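Local coordinates for protein Pab-dependent poly(a)-specific ribonuclease subunit PAN2 (Neurospora crassa, PDB 4CZW) that forms the catalytic subunit of a deadenylation complex that probably shortens the poly(A) tails of mRNA, releasing 5'-AMP, at residues V56-Q69 and M391-W405. Numbering follows the deposited sequence.
Sequences VMHYTPLLRNMALQ and MFQVKAANHRFNMDW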
loop_
_atom_site.group_PDB
_atom_site.type_symbol
_atom_site.label_atom_id
_atom_site.label_comp_id
_atom_site.label_asym_id
_atom_site.label_seq_id
_atom_site.Cartn_x
_atom_site.Cartn_y
_atom_site.Cartn_z
ATOM N N VAL A 56 -4.448 -2.026 7.509
ATOM C CA VAL A 56 -4.606 -3.325 8.150
ATOM C C VAL A 56 -3.714 -4.381 7.496
ATOM O O VAL A 56 -3.087 -5.188 8.183
ATOM C CB VAL A 56 -6.077 -3.792 8.104
ATOM C CG1 VAL A 56 -6.206 -5.201 8.638
ATOM C CG2 VAL A 56 -6.957 -2.843 8.902
HETATM N N MSE A 57 -3.651 -4.360 6.170
HETATM C CA MSE A 57 -2.811 -5.294 5.429
HETATM C C MSE A 57 -1.326 -5.033 5.665
HETATM O O MSE A 57 -0.526 -5.966 5.723
HETATM C CB MSE A 57 -3.115 -5.221 3.932
HETATM C CG MSE A 57 -4.497 -5.719 3.544
HETATM SE SE MSE A 57 -4.794 -5.625 1.620
HETATM C CE MSE A 57 -3.382 -6.838 1.042
ATOM N N HIS A 58 -0.964 -3.760 5.800
ATOM C CA HIS A 58 0.433 -3.367 5.967
ATOM C C HIS A 58 1.030 -3.891 7.269
ATOM O O HIS A 58 2.195 -4.285 7.311
ATOM C CB HIS A 58 0.572 -1.844 5.918
ATOM C CG HIS A 58 1.942 -1.355 6.273
ATOM N ND1 HIS A 58 2.226 -0.743 7.473
ATOM C CD2 HIS A 58 3.110 -1.400 5.588
ATOM C CE1 HIS A 58 3.509 -0.425 7.512
ATOM N NE2 HIS A 58 4.067 -0.813 6.379
ATOM N N TYR A 59 0.229 -3.888 8.328
ATOM C CA TYR A 59 0.695 -4.362 9.625
ATOM C C TYR A 59 0.390 -5.843 9.807
ATOM O O TYR A 59 0.395 -6.361 10.923
ATOM C CB TYR A 59 0.075 -3.535 10.751
ATOM C CG TYR A 59 0.566 -2.104 10.766
ATOM C CD1 TYR A 59 1.776 -1.775 11.363
ATOM C CD2 TYR A 59 -0.169 -1.089 10.172
ATOM C CE1 TYR A 59 2.235 -0.471 11.374
ATOM C CE2 TYR A 59 0.282 0.218 10.179
ATOM C CZ TYR A 59 1.484 0.521 10.782
ATOM O OH TYR A 59 1.937 1.820 10.791
ATOM N N THR A 60 0.119 -6.513 8.691
ATOM C CA THR A 60 0.028 -7.965 8.657
ATOM C C THR A 60 1.314 -8.501 8.040
ATOM O O THR A 60 1.449 -8.527 6.817
ATOM C CB THR A 60 -1.190 -8.451 7.849
ATOM O OG1 THR A 60 -2.375 -7.797 8.322
ATOM C CG2 THR A 60 -1.356 -9.957 7.982
ATOM N N PRO A 61 2.266 -8.918 8.893
ATOM C CA PRO A 61 3.632 -9.315 8.525
ATOM C C PRO A 61 3.721 -10.209 7.290
ATOM O O PRO A 61 4.588 -9.993 6.443
ATOM C CB PRO A 61 4.113 -10.068 9.767
ATOM C CG PRO A 61 3.390 -9.411 10.885
ATOM C CD PRO A 61 2.030 -9.062 10.340
ATOM N N LEU A 62 2.833 -11.193 7.189
ATOM C CA LEU A 62 2.841 -12.107 6.054
ATOM C C LEU A 62 2.430 -11.409 4.762
ATOM O O LEU A 62 2.906 -11.757 3.683
ATOM C CB LEU A 62 1.921 -13.298 6.319
ATOM C CG LEU A 62 2.421 -14.295 7.363
ATOM C CD1 LEU A 62 1.416 -15.416 7.558
ATOM C CD2 LEU A 62 3.779 -14.849 6.959
ATOM N N LEU A 63 1.546 -10.423 4.876
ATOM C CA LEU A 63 1.090 -9.675 3.710
ATOM C C LEU A 63 2.127 -8.654 3.253
ATOM O O LEU A 63 2.350 -8.484 2.055
ATOM C CB LEU A 63 -0.239 -8.974 4.002
ATOM C CG LEU A 63 -1.471 -9.871 4.131
ATOM C CD1 LEU A 63 -2.723 -9.035 4.341
ATOM C CD2 LEU A 63 -1.611 -10.756 2.904
ATOM N N ARG A 64 2.757 -7.975 4.209
ATOM C CA ARG A 64 3.752 -6.956 3.888
ATOM C C ARG A 64 4.981 -7.579 3.234
ATOM O O ARG A 64 5.493 -7.064 2.241
ATOM C CB ARG A 64 4.166 -6.177 5.141
ATOM C CG ARG A 64 5.022 -4.953 4.834
ATOM C CD ARG A 64 5.857 -4.508 6.028
ATOM N NE ARG A 64 5.064 -3.896 7.090
ATOM C CZ ARG A 64 5.580 -3.387 8.205
ATOM N NH1 ARG A 64 6.892 -3.415 8.404
ATOM N NH2 ARG A 64 4.788 -2.848 9.122
ATOM N N ASN A 65 5.448 -8.691 3.796
ATOM C CA ASN A 65 6.583 -9.411 3.234
ATOM C C ASN A 65 6.275 -9.919 1.830
ATOM O O ASN A 65 7.079 -9.760 0.913
ATOM C CB ASN A 65 6.978 -10.576 4.143
ATOM C CG ASN A 65 8.143 -11.376 3.593
ATOM O OD1 ASN A 65 9.303 -10.993 3.749
ATOM N ND2 ASN A 65 7.838 -12.495 2.945
HETATM N N MSE A 66 5.098 -10.519 1.679
HETATM C CA MSE A 66 4.640 -11.057 0.403
HETATM C C MSE A 66 4.740 -10.036 -0.727
HETATM O O MSE A 66 5.229 -10.343 -1.814
HETATM C CB MSE A 66 3.197 -11.544 0.537
HETATM C CG MSE A 66 2.628 -12.214 -0.697
HETATM SE SE MSE A 66 0.742 -12.645 -0.460
HETATM C CE MSE A 66 0.850 -13.495 1.288
ATOM N N ALA A 67 4.281 -8.818 -0.457
ATOM C CA ALA A 67 4.275 -7.758 -1.458
ATOM C C ALA A 67 5.685 -7.265 -1.770
ATOM O O ALA A 67 6.020 -7.010 -2.927
ATOM C CB ALA A 67 3.403 -6.601 -0.991
ATOM N N LEU A 68 6.506 -7.133 -0.732
ATOM C CA LEU A 68 7.865 -6.629 -0.891
ATOM C C LEU A 68 8.756 -7.613 -1.644
ATOM O O LEU A 68 9.599 -7.207 -2.442
ATOM C CB LEU A 68 8.476 -6.306 0.473
ATOM C CG LEU A 68 7.895 -5.085 1.189
ATOM C CD1 LEU A 68 8.498 -4.939 2.577
ATOM C CD2 LEU A 68 8.126 -3.826 0.369
ATOM N N GLN A 69 8.565 -8.904 -1.388
ATOM C CA GLN A 69 9.346 -9.934 -2.066
ATOM C C GLN A 69 9.031 -9.966 -3.558
ATOM O O GLN A 69 9.866 -10.366 -4.367
ATOM C CB GLN A 69 9.091 -11.311 -1.448
ATOM C CG GLN A 69 9.498 -11.441 0.015
ATOM C CD GLN A 69 10.996 -11.374 0.225
ATOM O OE1 GLN A 69 11.777 -11.573 -0.705
ATOM N NE2 GLN A 69 11.408 -11.095 1.457
HETATM N N MSE A 391 -9.096 -9.004 10.344
HETATM C CA MSE A 391 -7.881 -9.646 9.851
HETATM C C MSE A 391 -7.146 -10.444 10.923
HETATM O O MSE A 391 -6.703 -9.895 11.932
HETATM C CB MSE A 391 -6.935 -8.596 9.266
HETATM C CG MSE A 391 -5.730 -9.173 8.542
HETATM SE SE MSE A 391 -6.181 -9.909 6.793
HETATM C CE MSE A 391 -6.727 -8.263 5.897
ATOM N N PHE A 392 -7.017 -11.747 10.690
ATOM C CA PHE A 392 -6.219 -12.612 11.549
ATOM C C PHE A 392 -5.020 -13.161 10.786
ATOM O O PHE A 392 -5.077 -13.339 9.569
ATOM C CB PHE A 392 -7.055 -13.776 12.089
ATOM C CG PHE A 392 -7.992 -13.397 13.199
ATOM C CD1 PHE A 392 -7.563 -13.396 14.517
ATOM C CD2 PHE A 392 -9.307 -13.061 12.927
ATOM C CE1 PHE A 392 -8.426 -13.056 15.541
ATOM C CE2 PHE A 392 -10.175 -12.721 13.949
ATOM C CZ PHE A 392 -9.733 -12.716 15.256
ATOM N N GLN A 393 -3.934 -13.422 11.504
ATOM C CA GLN A 393 -2.810 -14.155 10.938
ATOM C C GLN A 393 -2.278 -15.117 11.991
ATOM O O GLN A 393 -2.520 -14.932 13.184
ATOM C CB GLN A 393 -1.703 -13.210 10.461
ATOM C CG GLN A 393 -0.725 -12.782 11.542
ATOM C CD GLN A 393 0.603 -12.318 10.972
ATOM O OE1 GLN A 393 0.747 -12.153 9.761
ATOM N NE2 GLN A 393 1.582 -12.112 11.845
ATOM N N VAL A 394 -1.567 -16.149 11.547
ATOM C CA VAL A 394 -1.016 -17.137 12.467
ATOM C C VAL A 394 -0.039 -16.475 13.437
ATOM O O VAL A 394 0.805 -15.672 13.035
ATOM C CB VAL A 394 -0.321 -18.289 11.710
ATOM C CG1 VAL A 394 -1.357 -19.161 11.019
ATOM C CG2 VAL A 394 0.676 -17.752 10.697
ATOM N N LYS A 395 -0.175 -16.804 14.717
ATOM C CA LYS A 395 0.609 -16.168 15.772
ATOM C C LYS A 395 2.102 -16.441 15.614
ATOM O O LYS A 395 2.938 -15.652 16.055
ATOM C CB LYS A 395 0.130 -16.640 17.147
ATOM C CG LYS A 395 0.764 -15.904 18.318
ATOM C CD LYS A 395 0.195 -16.378 19.645
ATOM C CE LYS A 395 0.806 -15.616 20.810
ATOM N NZ LYS A 395 0.219 -16.032 22.113
ATOM N N ALA A 396 2.431 -17.558 14.973
ATOM C CA ALA A 396 3.823 -17.922 14.736
ATOM C C ALA A 396 4.495 -16.954 13.766
ATOM O O ALA A 396 5.722 -16.874 13.705
ATOM C CB ALA A 396 3.913 -19.346 14.210
ATOM N N ALA A 397 3.685 -16.218 13.011
ATOM C CA ALA A 397 4.201 -15.275 12.024
ATOM C C ALA A 397 4.382 -13.878 12.609
ATOM O O ALA A 397 4.885 -12.978 11.936
ATOM C CB ALA A 397 3.282 -15.223 10.816
ATOM N N ASN A 398 3.968 -13.695 13.860
ATOM C CA ASN A 398 4.131 -12.410 14.530
ATOM C C ASN A 398 5.602 -12.062 14.729
ATOM O O ASN A 398 6.431 -12.946 14.951
ATOM C CB ASN A 398 3.408 -12.406 15.877
ATOM C CG ASN A 398 1.900 -12.420 15.732
ATOM O OD1 ASN A 398 1.364 -12.098 14.671
ATOM N ND2 ASN A 398 1.206 -12.784 16.804
ATOM N N HIS A 399 5.911 -10.770 14.638
ATOM C CA HIS A 399 7.262 -10.251 14.852
ATOM C C HIS A 399 8.281 -10.863 13.890
ATOM O O HIS A 399 9.477 -10.902 14.184
ATOM C CB HIS A 399 7.702 -10.489 16.300
ATOM C CG HIS A 399 6.599 -10.324 17.299
ATOM N ND1 HIS A 399 6.071 -9.095 17.630
ATOM C CD2 HIS A 399 5.920 -11.235 18.036
ATOM C CE1 HIS A 399 5.116 -9.257 18.529
ATOM N NE2 HIS A 399 5.006 -10.546 18.792
ATOM N N ARG A 400 7.803 -11.333 12.743
ATOM C CA ARG A 400 8.670 -11.939 11.738
ATOM C C ARG A 400 8.830 -11.032 10.522
ATOM O O ARG A 400 7.894 -10.333 10.132
ATOM C CB ARG A 400 8.119 -13.299 11.306
ATOM C CG ARG A 400 8.163 -14.369 12.385
ATOM C CD ARG A 400 9.590 -14.803 12.676
ATOM N NE ARG A 400 10.288 -15.223 11.465
ATOM C CZ ARG A 400 10.213 -16.443 10.942
ATOM N NH1 ARG A 400 9.467 -17.371 11.524
ATOM N NH2 ARG A 400 10.884 -16.734 9.835
ATOM N N PHE A 401 10.018 -11.049 9.928
ATOM C CA PHE A 401 10.291 -10.259 8.732
ATOM C C PHE A 401 11.485 -10.827 7.969
ATOM O O PHE A 401 12.263 -11.612 8.510
ATOM C CB PHE A 401 10.542 -8.792 9.095
ATOM C CG PHE A 401 11.802 -8.567 9.883
ATOM C CD1 PHE A 401 11.820 -8.749 11.255
ATOM C CD2 PHE A 401 12.966 -8.160 9.250
ATOM C CE1 PHE A 401 12.977 -8.539 11.982
ATOM C CE2 PHE A 401 14.126 -7.948 9.971
ATOM C CZ PHE A 401 14.131 -8.138 11.338
ATOM N N ASN A 402 11.622 -10.424 6.710
ATOM C CA ASN A 402 12.728 -10.875 5.874
ATOM C C ASN A 402 13.230 -9.744 4.979
ATOM O O ASN A 402 12.453 -9.123 4.257
ATOM C CB ASN A 402 12.301 -12.078 5.031
ATOM C CG ASN A 402 13.430 -12.628 4.186
ATOM O OD1 ASN A 402 13.538 -12.317 3.002
ATOM N ND2 ASN A 402 14.277 -13.451 4.793
HETATM N N MSE A 403 14.534 -9.485 5.031
HETATM C CA MSE A 403 15.113 -8.334 4.343
HETATM C C MSE A 403 15.813 -8.705 3.038
HETATM O O MSE A 403 16.541 -7.891 2.469
HETATM C CB MSE A 403 16.100 -7.614 5.265
HETATM C CG MSE A 403 15.484 -7.077 6.547
HETATM SE SE MSE A 403 14.093 -5.755 6.208
HETATM C CE MSE A 403 15.125 -4.511 5.116
ATOM N N ASP A 404 15.593 -9.927 2.565
ATOM C CA ASP A 404 16.250 -10.393 1.348
ATOM C C ASP A 404 15.739 -9.660 0.109
ATOM O O ASP A 404 16.433 -9.588 -0.905
ATOM C CB ASP A 404 16.061 -11.900 1.175
ATOM C CG ASP A 404 16.617 -12.694 2.340
ATOM O OD1 ASP A 404 17.463 -12.151 3.083
ATOM O OD2 ASP A 404 16.213 -13.863 2.511
ATOM N N TRP A 405 14.526 -9.121 0.194
ATOM C CA TRP A 405 13.958 -8.352 -0.907
ATOM C C TRP A 405 14.786 -7.094 -1.147
ATOM O O TRP A 405 14.912 -6.624 -2.277
ATOM C CB TRP A 405 12.498 -7.983 -0.625
ATOM C CG TRP A 405 12.315 -7.025 0.521
ATOM C CD1 TRP A 405 12.126 -7.344 1.833
ATOM C CD2 TRP A 405 12.302 -5.592 0.452
ATOM N NE1 TRP A 405 11.997 -6.201 2.586
ATOM C CE2 TRP A 405 12.102 -5.114 1.762
ATOM C CE3 TRP A 405 12.442 -4.670 -0.590
ATOM C CZ2 TRP A 405 12.037 -3.752 2.058
ATOM C CZ3 TRP A 405 12.377 -3.319 -0.294
ATOM C CH2 TRP A 405 12.177 -2.873 1.018
HETATM O O HOH W 1 9.529 -8.760 5.796
#
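Q69 NE2 bonds two acceptors, one across the contact and one on its own helix: it gives a weak, bent hydrogen bond to N402 OD1 (2.9 Å) and a nearly straight one to N65 OD1 (3.1 Å, 170°), one helical turn back. A water bridges N65 OD1 to the backbone N of N402. N402 OD1 also accepts from the backbone N of D404, closing an Asx turn that suits asparagine and leads the loop into helix 404-407; D404 OD2 is hydrogen-bonded to S156 OG.

Beside this polar cluster, L68 CB lies over one face of the W405 indole, 3.8 Å from the centre of its five-membered ring, while L68 CD1 reaches W405 CE2. W405 CG stands between its backbone N and carbonyl carbon (chi1 67°), which brings the flat ring against L68.

At the helix start, the Q393 amide does double duty. OE1 takes a weak hydrogen bond from L62 N (3.4 Å), an N-H that the first turn leaves without a helical acceptor, and NE2 donates to N398 OD1 (2.8 Å). P61, whose missing N-H suits a first turn, lays CG and CD against this amide. L62 CG packs on the small A397 CB (3.7 Å). Selenomethionine M391 sets CB against V56 CG1 (3.5 Å), and its bent chain brings CE near CG of selenomethionine M57.

Thus helix 61-71, carrying the zinc ligand H70 near its C-terminal end, packs across the end of strand 385-394 and the following loop in the USP-like pseudo-UCH domain, a catalytically inactive scaffold by prediction.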